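Local structure of riboflavin kinase, putative (Trypanosoma brucei, 3BNW) at residues K46-M49 against E50-P54. The protein probably phosphorylates riboflavin with ATP to give FMN, the single step of the ATP-dependent route to this flavin cofactor. Residues are numbered along the deposited sequence; the frame is centred on the assembly and turned at random.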
ATOM      1  N   LYS A  46      -4.512 -17.343   3.335  1.00 32.14           N
ATOM      2  CA  LYS A  46      -5.050 -17.948   2.112  1.00 32.44           C
ATOM      3  C   LYS A  46      -6.256 -17.193   1.541  1.00 32.44           C
ATOM      4  O   LYS A  46      -6.359 -17.008   0.323  1.00 32.41           O
ATOM      5  CB  LYS A  46      -5.424 -19.415   2.354  1.00 32.41           C
ATOM      6  CG  LYS A  46      -5.710 -20.198   1.070  1.00 32.93           C
ATOM      7  CD  LYS A  46      -6.123 -21.646   1.330  1.00 33.09           C
ATOM      8  CE  LYS A  46      -4.938 -22.531   1.709  1.00 33.80           C
ATOM      9  NZ  LYS A  46      -4.509 -22.351   3.128  1.00 34.38           N
ATOM     10  N   ASP A  47      -7.155 -16.760   2.424  1.00 32.36           N
ATOM     11  CA  ASP A  47      -8.381 -16.064   2.020  1.00 32.26           C
ATOM     12  C   ASP A  47      -8.099 -14.672   1.456  1.00 31.73           C
ATOM     13  O   ASP A  47      -8.660 -14.286   0.434  1.00 31.73           O
ATOM     14  CB  ASP A  47      -9.347 -15.966   3.210  1.00 32.64           C
ATOM     15  CG  ASP A  47     -10.579 -15.126   2.903  1.00 33.77           C
ATOM     16  OD1 ASP A  47     -11.644 -15.713   2.603  1.00 34.79           O
ATOM     17  OD2 ASP A  47     -10.482 -13.880   2.963  1.00 34.82           O
ATOM     18  N   VAL A  48      -7.240 -13.917   2.131  1.00 31.37           N
ATOM     19  CA  VAL A  48      -6.928 -12.552   1.714  1.00 30.98           C
ATOM     20  C   VAL A  48      -6.097 -12.541   0.428  1.00 30.61           C
ATOM     21  O   VAL A  48      -6.254 -11.646  -0.401  1.00 30.54           O
ATOM     22  CB  VAL A  48      -6.212 -11.772   2.835  1.00 30.98           C
ATOM     23  CG1 VAL A  48      -5.736 -10.415   2.334  1.00 31.69           C
ATOM     24  CG2 VAL A  48      -7.139 -11.600   4.028  1.00 30.42           C
ATOM     25  N   MET A  49      -5.226 -13.537   0.263  1.00 30.18           N
ATOM     26  CA  MET A  49      -4.497 -13.735  -0.992  1.00 29.70           C
ATOM     27  C   MET A  49      -5.452 -13.918  -2.179  1.00 29.86           C
ATOM     28  O   MET A  49      -5.167 -13.457  -3.288  1.00 29.50           O
ATOM     29  CB  MET A  49      -3.565 -14.948  -0.895  1.00 29.77           C
ATOM     30  CG  MET A  49      -2.248 -14.675  -0.178  1.00 29.49           C
ATOM     31  SD  MET A  49      -1.077 -16.057  -0.219  1.00 28.70           S
ATOM     32  CE  MET A  49      -1.056 -16.465  -1.961  1.00 28.99           C
ATOM     33  N   GLU A  50      -6.575 -14.596  -1.939  1.00 30.10           N
ATOM     34  CA  GLU A  50      -7.596 -14.820  -2.965  1.00 30.20           C
ATOM     35  C   GLU A  50      -8.289 -13.514  -3.353  1.00 29.96           C
ATOM     36  O   GLU A  50      -8.533 -13.262  -4.531  1.00 30.33           O
ATOM     37  CB  GLU A  50      -8.640 -15.834  -2.485  1.00 30.19           C
ATOM     38  CG  GLU A  50      -9.572 -16.333  -3.592  1.00 30.64           C
ATOM     39  CD  GLU A  50     -10.668 -17.267  -3.088  1.00 30.84           C
ATOM     40  OE1 GLU A  50     -11.113 -17.114  -1.930  1.00 31.31           O
ATOM     41  OE2 GLU A  50     -11.096 -18.150  -3.863  1.00 31.84           O
ATOM     42  N   CYS A  51      -8.614 -12.699  -2.357  1.00 29.63           N
ATOM     43  CA  CYS A  51      -9.211 -11.386  -2.597  1.00 29.53           C
ATOM     44  C   CYS A  51      -8.315 -10.481  -3.445  1.00 29.16           C
ATOM     45  O   CYS A  51      -8.807  -9.698  -4.254  1.00 29.44           O
ATOM     46  CB  CYS A  51      -9.510 -10.690  -1.266  1.00 29.84           C
ATOM     47  SG  CYS A  51     -10.945 -11.340  -0.392  1.00 30.72           S
ATOM     48  N   LEU A  52      -7.003 -10.597  -3.251  1.00 28.47           N
ATOM     49  CA  LEU A  52      -6.036  -9.730  -3.925  1.00 27.88           C
ATOM     50  C   LEU A  52      -5.706 -10.157  -5.361  1.00 27.71           C
ATOM     51  O   LEU A  52      -5.082  -9.397  -6.104  1.00 27.37           O
ATOM     52  CB  LEU A  52      -4.747  -9.645  -3.105  1.00 27.36           C
ATOM     53  CG  LEU A  52      -4.898  -8.982  -1.736  1.00 26.48           C
ATOM     54  CD1 LEU A  52      -3.680  -9.249  -0.874  1.00 25.07           C
ATOM     55  CD2 LEU A  52      -5.153  -7.493  -1.883  1.00 25.66           C
ATOM     56  N   GLN A  53      -6.136 -11.353  -5.755  1.00 27.75           N
ATOM     57  CA  GLN A  53      -5.802 -11.893  -7.075  1.00 28.09           C
ATOM     58  C   GLN A  53      -6.065 -10.931  -8.242  1.00 28.33           C
ATOM     59  O   GLN A  53      -5.227 -10.812  -9.130  1.00 28.82           O
ATOM     60  CB  GLN A  53      -6.512 -13.234  -7.315  1.00 28.05           C
ATOM     61  CG  GLN A  53      -5.937 -14.406  -6.511  1.00 28.67           C
ATOM     62  CD  GLN A  53      -4.467 -14.698  -6.823  1.00 29.93           C
ATOM     63  OE1 GLN A  53      -3.630 -14.769  -5.919  1.00 30.69           O
ATOM     64  NE2 GLN A  53      -4.150 -14.860  -8.105  1.00 29.28           N
ATOM     65  N   PRO A  54      -7.206 -10.214  -8.237  1.00 28.61           N
ATOM     66  CA  PRO A  54      -7.455  -9.279  -9.342  1.00 28.50           C
ATOM     67  C   PRO A  54      -6.497  -8.083  -9.413  1.00 28.48           C
ATOM     68  O   PRO A  54      -6.591  -7.291 -10.348  1.00 28.53           O
ATOM     69  CB  PRO A  54      -8.885  -8.777  -9.070  1.00 28.28           C
ATOM     70  CG  PRO A  54      -9.454  -9.697  -8.054  1.00 28.28           C
ATOM     71  CD  PRO A  54      -8.311 -10.203  -7.261  1.00 28.64           C
TER
HETATM   72  O   HOH W   1     -12.078 -15.486   0.017  1.00 49.70           O
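Val48 and Leu52, one helical turn apart, run alongside each other in the same direction, Val48 CG1 meeting Leu52 CD1 at 4.0 Å. With chi1 at 173°, CG1 of Val48 stands opposite the backbone N and faces the following turn. Leu52 CG also comes to 3.3 Å from Val48 O, approaching from beyond the oxygen, while the same oxygen accepts a hydrogen bond from Leu52 N at 3.1 Å. An i to i+4 bond of similar length, Cys51 N to Asp47 O at 3.2 Å, is straighter at hydrogen (157°). Asp47 and Glu50, both exposed, are bridged by one water that donates to Asp47 OD1 at 2.6 Å and to Glu50 OE1 at 2.7 Å. Asp47 OD1 and Glu50 OE1 stay 4.8 Å apart, so the water probably eases the repulsion between like charges. At the amino end, Asp45 OD1 accepts a hydrogen bond from Val48 N. The short helix 46-52 is thus amphipathic: its polar side carries the water bridge, whereas buried Val48 and Leu52 both rest on Leu20 of strand 18-25, and Leu52 and Cys51 reach Phe175 of the antiparallel partner strand 174-177.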